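Local atomic coordinates of GH127 beta-L-arabinofuranoside (Geobacillus stearothermophilus, PDB entry 4QK0), a protein that probably hydrolyses terminal beta-L-arabinofuranosyl residues from arabinose-containing glycans, as a retaining glycoside hydrolase of family GH127. Residues A171-I174 against G175-G179; A336-A339 against L340-T344; K502-I505 against V506-I509. All coordinates share one frame; numbering follows the deposited sequence.

Contact 1: residues A171-I174 against G175-G179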
ATOM      1  N   ALA A 171      38.864 -16.389  -8.107  1.00 23.24           N
ATOM      2  CA  ALA A 171      38.335 -17.221  -6.985  1.00 25.43           C
ATOM      3  C   ALA A 171      39.443 -17.576  -5.959  1.00 27.14           C
ATOM      4  O   ALA A 171      39.259 -17.492  -4.738  1.00 28.17           O
ATOM      5  CB  ALA A 171      37.703 -18.483  -7.537  1.00 24.24           C
ATOM      6  N   ASP A 172      40.626 -17.908  -6.466  1.00 27.39           N
ATOM      7  CA  ASP A 172      41.775 -18.177  -5.569  1.00 27.23           C
ATOM      8  C   ASP A 172      42.141 -16.943  -4.791  1.00 26.99           C
ATOM      9  O   ASP A 172      42.382 -17.031  -3.572  1.00 29.39           O
ATOM     10  CB  ASP A 172      43.028 -18.662  -6.355  1.00 28.47           C
ATOM     11  CG  ASP A 172      42.793 -19.976  -7.101  1.00 27.94           C
ATOM     12  OD1 ASP A 172      41.884 -20.756  -6.735  1.00 26.17           O
ATOM     13  OD2 ASP A 172      43.505 -20.188  -8.109  1.00 30.15           O
ATOM     14  N   TYR A 173      42.211 -15.792  -5.468  1.00 23.40           N
ATOM     15  CA  TYR A 173      42.535 -14.546  -4.757  1.00 22.46           C
ATOM     16  C   TYR A 173      41.496 -14.295  -3.670  1.00 23.81           C
ATOM     17  O   TYR A 173      41.838 -14.007  -2.491  1.00 24.03           O
ATOM     18  CB  TYR A 173      42.627 -13.364  -5.729  1.00 24.06           C
ATOM     19  CG  TYR A 173      42.785 -12.045  -5.027  1.00 24.94           C
ATOM     20  CD1 TYR A 173      43.801 -11.829  -4.124  1.00 23.59           C
ATOM     21  CD2 TYR A 173      41.839 -11.009  -5.224  1.00 27.28           C
ATOM     22  CE1 TYR A 173      43.891 -10.630  -3.431  1.00 24.30           C
ATOM     23  CE2 TYR A 173      41.913  -9.805  -4.533  1.00 22.96           C
ATOM     24  CZ  TYR A 173      42.901  -9.615  -3.643  1.00 24.12           C
ATOM     25  OH  TYR A 173      42.968  -8.407  -2.978  1.00 21.61           O
ATOM     26  N   ILE A 174      40.217 -14.456  -4.019  1.00 24.27           N
ATOM     27  CA  ILE A 174      39.148 -14.232  -3.030  1.00 26.96           C
ATOM     28  C   ILE A 174      39.348 -15.131  -1.777  1.00 27.13           C
ATOM     29  O   ILE A 174      39.142 -14.726  -0.653  1.00 26.39           O
ATOM     30  CB  ILE A 174      37.779 -14.491  -3.676  1.00 29.21           C
ATOM     31  CG1 ILE A 174      37.446 -13.344  -4.651  1.00 27.49           C
ATOM     32  CG2 ILE A 174      36.676 -14.669  -2.611  1.00 28.58           C
ATOM     33  CD1 ILE A 174      36.297 -13.681  -5.548  1.00 29.67           C
ATOM     34  N   GLY A 175      39.765 -16.358  -2.034  1.00 31.42           N
ATOM     35  CA  GLY A 175      40.095 -17.339  -0.986  1.00 32.03           C
ATOM     36  C   GLY A 175      41.216 -16.910  -0.074  1.00 29.52           C
ATOM     37  O   GLY A 175      41.202 -17.230   1.086  1.00 23.54           O
ATOM     38  N   THR A 176      42.185 -16.142  -0.592  1.00 31.31           N
ATOM     39  CA  THR A 176      43.224 -15.625   0.279  1.00 28.55           C
ATOM     40  C   THR A 176      42.707 -14.489   1.113  1.00 26.88           C
ATOM     41  O   THR A 176      43.168 -14.291   2.234  1.00 27.18           O
ATOM     42  CB  THR A 176      44.499 -15.163  -0.471  1.00 30.18           C
ATOM     43  OG1 THR A 176      44.223 -14.030  -1.310  1.00 28.20           O
ATOM     44  CG2 THR A 176      45.096 -16.319  -1.346  1.00 33.03           C
ATOM     45  N   VAL A 177      41.791 -13.717   0.565  1.00 28.76           N
ATOM     46  CA  VAL A 177      41.359 -12.492   1.234  1.00 27.29           C
ATOM     47  C   VAL A 177      40.332 -12.773   2.327  1.00 25.89           C
ATOM     48  O   VAL A 177      40.405 -12.182   3.409  1.00 27.89           O
ATOM     49  CB  VAL A 177      40.729 -11.534   0.248  1.00 26.65           C
ATOM     50  CG1 VAL A 177      40.071 -10.383   0.976  1.00 26.44           C
ATOM     51  CG2 VAL A 177      41.790 -11.013  -0.691  1.00 31.29           C
ATOM     52  N   PHE A 178      39.393 -13.652   2.047  1.00 25.38           N
ATOM     53  CA  PHE A 178      38.297 -13.891   2.996  1.00 27.35           C
ATOM     54  C   PHE A 178      38.408 -15.188   3.789  1.00 27.52           C
ATOM     55  O   PHE A 178      38.616 -16.266   3.216  1.00 25.21           O
ATOM     56  CB  PHE A 178      36.959 -13.876   2.260  1.00 28.24           C
ATOM     57  CG  PHE A 178      36.627 -12.524   1.720  1.00 28.49           C
ATOM     58  CD1 PHE A 178      36.021 -11.593   2.511  1.00 27.16           C
ATOM     59  CD2 PHE A 178      37.018 -12.174   0.448  1.00 31.55           C
ATOM     60  CE1 PHE A 178      35.745 -10.333   2.032  1.00 29.22           C
ATOM     61  CE2 PHE A 178      36.740 -10.913  -0.057  1.00 30.85           C
ATOM     62  CZ  PHE A 178      36.110  -9.986   0.741  1.00 30.16           C
ATOM     63  N   GLY A 179      38.201 -15.090   5.094  1.00 26.54           N
ATOM     64  CA  GLY A 179      38.182 -16.283   5.923  1.00 29.66           C
ATOM     65  C   GLY A 179      38.389 -15.955   7.372  1.00 28.81           C
ATOM     66  O   GLY A 179      38.372 -14.784   7.748  1.00 25.14           O
TER

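Contact 2: residues A336-A339 against L340-T344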
ATOM      1  N   ALA A 336      13.343 -12.745  -8.708  1.00 25.87           N
ATOM      2  CA  ALA A 336      13.119 -13.570  -7.531  1.00 24.94           C
ATOM      3  C   ALA A 336      12.490 -14.873  -7.947  1.00 23.89           C
ATOM      4  O   ALA A 336      12.741 -15.890  -7.324  1.00 25.81           O
ATOM      5  CB  ALA A 336      12.231 -12.873  -6.523  1.00 23.73           C
ATOM      6  N   SER A 337      11.634 -14.833  -8.962  1.00 25.00           N
ATOM      7  CA  SER A 337      10.985 -16.033  -9.427  1.00 25.37           C
ATOM      8  C   SER A 337      11.995 -16.934 -10.184  1.00 26.56           C
ATOM      9  O   SER A 337      11.966 -18.157 -10.032  1.00 24.32           O
ATOM     10  CB  SER A 337       9.787 -15.713 -10.293  1.00 28.56           C
ATOM     11  OG  SER A 337       8.686 -15.424  -9.460  1.00 30.44           O
ATOM     12  N   ILE A 338      12.916 -16.312 -10.926  1.00 23.53           N
ATOM     13  CA  ILE A 338      14.016 -17.012 -11.522  1.00 21.37           C
ATOM     14  C   ILE A 338      14.839 -17.643 -10.415  1.00 24.68           C
ATOM     15  O   ILE A 338      15.239 -18.809 -10.486  1.00 25.92           O
ATOM     16  CB  ILE A 338      14.867 -16.045 -12.352  1.00 23.43           C
ATOM     17  CG1 ILE A 338      14.079 -15.533 -13.558  1.00 24.32           C
ATOM     18  CG2 ILE A 338      16.170 -16.688 -12.771  1.00 23.76           C
ATOM     19  CD1 ILE A 338      14.795 -14.399 -14.282  1.00 25.05           C
ATOM     20  N   ALA A 339      15.142 -16.876  -9.368  1.00 25.62           N
ATOM     21  CA  ALA A 339      15.960 -17.421  -8.264  1.00 25.10           C
ATOM     22  C   ALA A 339      15.252 -18.602  -7.581  1.00 25.15           C
ATOM     23  O   ALA A 339      15.894 -19.550  -7.134  1.00 24.29           O
ATOM     24  CB  ALA A 339      16.238 -16.361  -7.240  1.00 23.74           C
ATOM     25  N   LEU A 340      13.926 -18.565  -7.530  1.00 24.65           N
ATOM     26  CA  LEU A 340      13.211 -19.686  -6.948  1.00 24.16           C
ATOM     27  C   LEU A 340      13.432 -20.933  -7.798  1.00 25.30           C
ATOM     28  O   LEU A 340      13.599 -22.029  -7.295  1.00 22.62           O
ATOM     29  CB  LEU A 340      11.758 -19.363  -6.820  1.00 23.36           C
ATOM     30  CG  LEU A 340      10.764 -20.399  -6.320  1.00 25.24           C
ATOM     31  CD1 LEU A 340      11.162 -20.922  -4.943  1.00 26.75           C
ATOM     32  CD2 LEU A 340       9.378 -19.783  -6.273  1.00 25.04           C
ATOM     33  N   VAL A 341      13.435 -20.767  -9.099  1.00 29.19           N
ATOM     34  CA  VAL A 341      13.698 -21.904  -9.961  1.00 30.10           C
ATOM     35  C   VAL A 341      15.086 -22.521  -9.644  1.00 27.98           C
ATOM     36  O   VAL A 341      15.207 -23.745  -9.537  1.00 27.27           O
ATOM     37  CB  VAL A 341      13.631 -21.516 -11.429  1.00 33.14           C
ATOM     38  CG1 VAL A 341      14.088 -22.686 -12.322  1.00 31.72           C
ATOM     39  CG2 VAL A 341      12.200 -21.112 -11.797  1.00 30.06           C
ATOM     40  N   PHE A 342      16.102 -21.684  -9.514  1.00 25.06           N
ATOM     41  CA  PHE A 342      17.449 -22.166  -9.185  1.00 27.78           C
ATOM     42  C   PHE A 342      17.412 -22.953  -7.867  1.00 26.78           C
ATOM     43  O   PHE A 342      18.037 -24.004  -7.758  1.00 26.63           O
ATOM     44  CB  PHE A 342      18.491 -21.060  -9.035  1.00 28.24           C
ATOM     45  CG  PHE A 342      18.693 -20.189 -10.256  1.00 29.43           C
ATOM     46  CD1 PHE A 342      18.510 -20.674 -11.544  1.00 29.11           C
ATOM     47  CD2 PHE A 342      19.093 -18.868 -10.101  1.00 32.70           C
ATOM     48  CE1 PHE A 342      18.721 -19.850 -12.657  1.00 32.22           C
ATOM     49  CE2 PHE A 342      19.320 -18.034 -11.221  1.00 33.05           C
ATOM     50  CZ  PHE A 342      19.139 -18.538 -12.500  1.00 30.84           C
ATOM     51  N   TRP A 343      16.723 -22.417  -6.878  1.00 23.79           N
ATOM     52  CA  TRP A 343      16.634 -23.051  -5.581  1.00 24.43           C
ATOM     53  C   TRP A 343      16.013 -24.427  -5.707  1.00 26.92           C
ATOM     54  O   TRP A 343      16.560 -25.393  -5.168  1.00 26.92           O
ATOM     55  CB  TRP A 343      15.805 -22.217  -4.659  1.00 24.65           C
ATOM     56  CG  TRP A 343      15.772 -22.695  -3.271  1.00 28.13           C
ATOM     57  CD1 TRP A 343      16.675 -23.519  -2.657  1.00 29.28           C
ATOM     58  CD2 TRP A 343      14.831 -22.321  -2.259  1.00 26.94           C
ATOM     59  NE1 TRP A 343      16.343 -23.675  -1.344  1.00 28.25           N
ATOM     60  CE2 TRP A 343      15.230 -22.946  -1.062  1.00 26.40           C
ATOM     61  CE3 TRP A 343      13.713 -21.486  -2.243  1.00 26.15           C
ATOM     62  CZ2 TRP A 343      14.511 -22.802   0.155  1.00 27.44           C
ATOM     63  CZ3 TRP A 343      12.998 -21.338  -1.041  1.00 27.00           C
ATOM     64  CH2 TRP A 343      13.406 -21.980   0.142  1.00 24.39           C
ATOM     65  N   THR A 344      14.928 -24.539  -6.460  1.00 25.63           N
ATOM     66  CA  THR A 344      14.235 -25.806  -6.562  1.00 29.34           C
ATOM     67  C   THR A 344      15.152 -26.893  -7.125  1.00 31.85           C
ATOM     68  O   THR A 344      15.082 -28.053  -6.747  1.00 33.17           O
ATOM     69  CB  THR A 344      12.975 -25.735  -7.453  1.00 31.05           C
ATOM     70  OG1 THR A 344      13.335 -25.282  -8.769  1.00 29.57           O
ATOM     71  CG2 THR A 344      11.953 -24.759  -6.862  1.00 32.59           C
TER

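Contact 3: residues K502-I505 against V506-I509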
ATOM      1  N   LYS A 502      -1.613 -51.127 -18.955  1.00 51.51           N
ATOM      2  CA  LYS A 502      -1.770 -50.283 -17.808  1.00 51.51           C
ATOM      3  C   LYS A 502      -0.780 -50.715 -16.772  1.00 53.00           C
ATOM      4  O   LYS A 502      -0.421 -51.883 -16.672  1.00 51.09           O
ATOM      5  CB  LYS A 502      -3.204 -50.418 -17.269  1.00 60.05           C
ATOM      6  CG  LYS A 502      -3.500 -49.792 -15.897  1.00 70.52           C
ATOM      7  CD  LYS A 502      -4.997 -49.855 -15.573  1.00 81.22           C
ATOM      8  CE  LYS A 502      -5.292 -50.756 -14.368  1.00 89.05           C
ATOM      9  NZ  LYS A 502      -6.696 -50.581 -13.899  1.00 96.10           N
ATOM     10  N   VAL A 503      -0.316 -49.743 -16.005  1.00 51.33           N
ATOM     11  CA  VAL A 503       0.522 -49.998 -14.856  1.00 45.37           C
ATOM     12  C   VAL A 503      -0.064 -49.297 -13.642  1.00 47.50           C
ATOM     13  O   VAL A 503      -0.428 -48.113 -13.716  1.00 51.08           O
ATOM     14  CB  VAL A 503       1.894 -49.435 -15.120  1.00 49.90           C
ATOM     15  CG1 VAL A 503       2.765 -49.497 -13.874  1.00 51.99           C
ATOM     16  CG2 VAL A 503       2.523 -50.213 -16.258  1.00 55.46           C
ATOM     17  N   ASP A 504      -0.176 -50.036 -12.546  1.00 44.85           N
ATOM     18  CA  ASP A 504      -0.623 -49.488 -11.308  1.00 44.18           C
ATOM     19  C   ASP A 504       0.545 -48.715 -10.727  1.00 42.47           C
ATOM     20  O   ASP A 504       1.499 -49.290 -10.246  1.00 40.79           O
ATOM     21  CB  ASP A 504      -1.085 -50.599 -10.342  1.00 47.61           C
ATOM     22  CG  ASP A 504      -1.682 -50.032  -9.035  1.00 49.89           C
ATOM     23  OD1 ASP A 504      -1.880 -48.790  -8.916  1.00 50.85           O
ATOM     24  OD2 ASP A 504      -1.956 -50.835  -8.118  1.00 57.66           O
ATOM     25  N   ILE A 505       0.446 -47.392 -10.752  1.00 50.06           N
ATOM     26  CA  ILE A 505       1.543 -46.542 -10.279  1.00 47.08           C
ATOM     27  C   ILE A 505       1.486 -46.249  -8.804  1.00 41.47           C
ATOM     28  O   ILE A 505       2.477 -45.835  -8.226  1.00 38.31           O
ATOM     29  CB  ILE A 505       1.628 -45.205 -11.027  1.00 51.89           C
ATOM     30  CG1 ILE A 505       0.293 -44.445 -10.997  1.00 55.24           C
ATOM     31  CG2 ILE A 505       2.141 -45.456 -12.443  1.00 54.54           C
ATOM     32  CD1 ILE A 505       0.446 -43.001 -11.433  1.00 58.64           C
ATOM     33  N   VAL A 506       0.323 -46.436  -8.208  1.00 43.48           N
ATOM     34  CA  VAL A 506       0.130 -46.088  -6.806  1.00 49.41           C
ATOM     35  C   VAL A 506       1.197 -46.679  -5.864  1.00 41.89           C
ATOM     36  O   VAL A 506       1.754 -45.949  -5.077  1.00 35.11           O
ATOM     37  CB  VAL A 506      -1.303 -46.459  -6.329  1.00 55.23           C
ATOM     38  CG1 VAL A 506      -1.377 -46.585  -4.800  1.00 52.84           C
ATOM     39  CG2 VAL A 506      -2.301 -45.434  -6.877  1.00 55.70           C
ATOM     40  N   PRO A 507       1.463 -47.986  -5.946  1.00 37.86           N
ATOM     41  CA  PRO A 507       2.575 -48.564  -5.177  1.00 38.46           C
ATOM     42  C   PRO A 507       3.978 -48.153  -5.629  1.00 35.12           C
ATOM     43  O   PRO A 507       4.930 -48.456  -4.960  1.00 34.26           O
ATOM     44  CB  PRO A 507       2.412 -50.086  -5.365  1.00 39.80           C
ATOM     45  CG  PRO A 507       1.516 -50.254  -6.560  1.00 42.43           C
ATOM     46  CD  PRO A 507       0.674 -49.008  -6.668  1.00 42.41           C
ATOM     47  N   LEU A 508       4.114 -47.496  -6.765  1.00 34.94           N
ATOM     48  CA  LEU A 508       5.422 -47.115  -7.260  1.00 33.91           C
ATOM     49  C   LEU A 508       5.775 -45.679  -6.883  1.00 33.88           C
ATOM     50  O   LEU A 508       6.884 -45.212  -7.184  1.00 33.76           O
ATOM     51  CB  LEU A 508       5.449 -47.265  -8.776  1.00 31.58           C
ATOM     52  CG  LEU A 508       5.080 -48.669  -9.272  1.00 32.61           C
ATOM     53  CD1 LEU A 508       5.108 -48.758 -10.789  1.00 27.22           C
ATOM     54  CD2 LEU A 508       5.976 -49.750  -8.648  1.00 30.97           C
ATOM     55  N   ILE A 509       4.838 -44.968  -6.270  1.00 34.74           N
ATOM     56  CA  ILE A 509       5.014 -43.529  -6.077  1.00 33.25           C
ATOM     57  C   ILE A 509       5.648 -43.271  -4.743  1.00 31.97           C
ATOM     58  O   ILE A 509       5.203 -43.742  -3.728  1.00 31.65           O
ATOM     59  CB  ILE A 509       3.681 -42.741  -6.169  1.00 32.55           C
ATOM     60  CG1 ILE A 509       3.251 -42.632  -7.629  1.00 29.93           C
ATOM     61  CG2 ILE A 509       3.828 -41.318  -5.606  1.00 31.92           C
ATOM     62  CD1 ILE A 509       1.793 -42.231  -7.772  1.00 30.56           C
TER

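Contact 1: residues A171-I174 against G175-G179
Y173 and V177 meet across the last turn of the alpha-helix 162-177, one of the helices of the GH127 catalytic domain, which belongs to the six-hairpin clan, whose catalytic domains are (alpha/alpha)6 barrels. The backbone supplies the regular i to i+4 bonds. G175 N reaches A171 O at 3.0 Å, T176 N reaches D172 O, and V177 N reaches Y173 O. F178 N closes the series on I174 O at 2.9 Å with a nearly straight N-H...O angle of 163°, although F178 itself has already left helical backbone angles. Beyond it, the backbone of G179 is turned so that a CB would jam against the preceding carbonyl O, and only glycine sits there easily.

The hydroxyl of T176 adds a side-chain bond. With chi1 at 66°, OG1 is turned back along the helix and donates to Y173 O at 2.7 Å, in the carbonyl plane and on a lone pair. Y173 O thus accepts from both T176 OG1 and V177 N. Threonine suits this exposed position because its hydroxyl can bond back to a carbonyl of its own helix.

Among the apolar contacts, V177 CG2 stands over one face of the Y173 ring in a CH-pi contact, 3.8 Å from the centroid. The hydroxyl at the end of the ring is hydrogen-bonded to W132 NE1, while D172 OD1 is held by Y210 OH. A branched aliphatic chain suits I174, buried against helices 140-158 and 208-220; its CG2 approaches F178 CD2 at 4.0 Å. The F178 ring also packs edge-to-face with W132, and V177 CG1 lies over it nearer its rim than its centre, 3.5 Å from the plane.

Contact 2: residues A336-A339 against L340-T344
I338 and F342 run alongside each other in the same direction, one turn apart, and four successive i to i+4 bonds run through residues 336 to 343. L340 N donates to A336 O at 2.9 Å, with the donor tilted 31° from the carbonyl plane. V341 N takes S337 O at 3.1 Å, again from a tilted direction. F342 N approaches I338 O within the carbonyl plane, and W343 N reaches A339 O at 3.0 Å with an N-H...O angle of 161°. Each of the four carbonyls in 336-339 therefore has an amide donor, as buried peptide groups require.

These bonds belong to helix 334-350, an alpha-helix near the centre of the chain, within the six-hairpin-clan catalytic domain. The polar side chain S337 is small enough for its buried place, and its OG is satisfied outside the turn by G308 O. I338 O has a second neighbour besides its amide: it lies over one face of the F342 ring, 3.7 Å above the plane but displaced toward the rim, nearest to CG.

The ring is brought back over that carbonyl by chi1 of -59°, which sets CG anti to the carbonyl carbon of F342. Its far end then meets I338 CG2, 3.5 Å from F342 CZ. A339 is small where helix 266-283 comes close, with L270 and Y271 against it, whereas the indole of W343 swings off the turn to meet W296 edge-to-face. Beta-branched V341 lays CG2 beside the carbonyl that its own N-H binds, 3.4 Å from S337 O.

Contact 3: residues K502-I505 against V506-I509
I505 and L508 are joined by a backbone bond that closes a tight turn where the chain leaves edge strand 501-503 of a seven-stranded antiparallel sheet in the GH127 middle domain. After extended V503 and D504 the backbone folds into the single 3-10 turn 506-508. L508 N donates to I505 O at 2.8 Å, the i to i+3 spacing of such a turn; the amide sits above the carbonyl plane, 57° out of it. P507, which has no N-H to offer, fits within the turn, its ring-restricted phi, here -69°, agreeing with the bend.

D504 leans over the start of the turn. Its CG is anti to the backbone N (chi1 -175°), which carries OD1 forward to accept a weak hydrogen bond from V506 N at 3.3 Å. The D504 side chain also crosses that of P507 at about a right angle, with OD1 3.4 Å from P507 CD.

L508 turns back toward the strand: its CD1 touches V503 CG1 at 3.9 Å, the two side chains meeting nearly perpendicular, and its CG and CD1 lie against D504 O. Replacing it with an alanine would probably leave V503 CG1 without this partner and open a gap between turn and strand. Buried I505, whose side chain also rests on V496, extends its delta methyl to the next strand, I505 CD1 lying 4.0 Å from I509 CD1.

Overall arrangement
The three contacts follow one another along the chain without interlocking. Contacts 1 and 2 are both helical and share the catalytic domain, but the centre of contact 1, at the C-terminal end of helix 162-177, lies about 29 Å from the chain centre, whereas that of contact 2 is only about 4 Å from it. Their own centres are about 27 Å apart and their nearest atoms about 18 Å. Contact 3 belongs to the middle domain, where its turn carries the chain from edge strand 501-503 of the seven-stranded antiparallel sheet to strand 509-510 of a separate mixed sheet. It is about 31 Å from contact 2 between centres, with nearest atoms about 17 Å apart, and about 51 Å from contact 1 between centres.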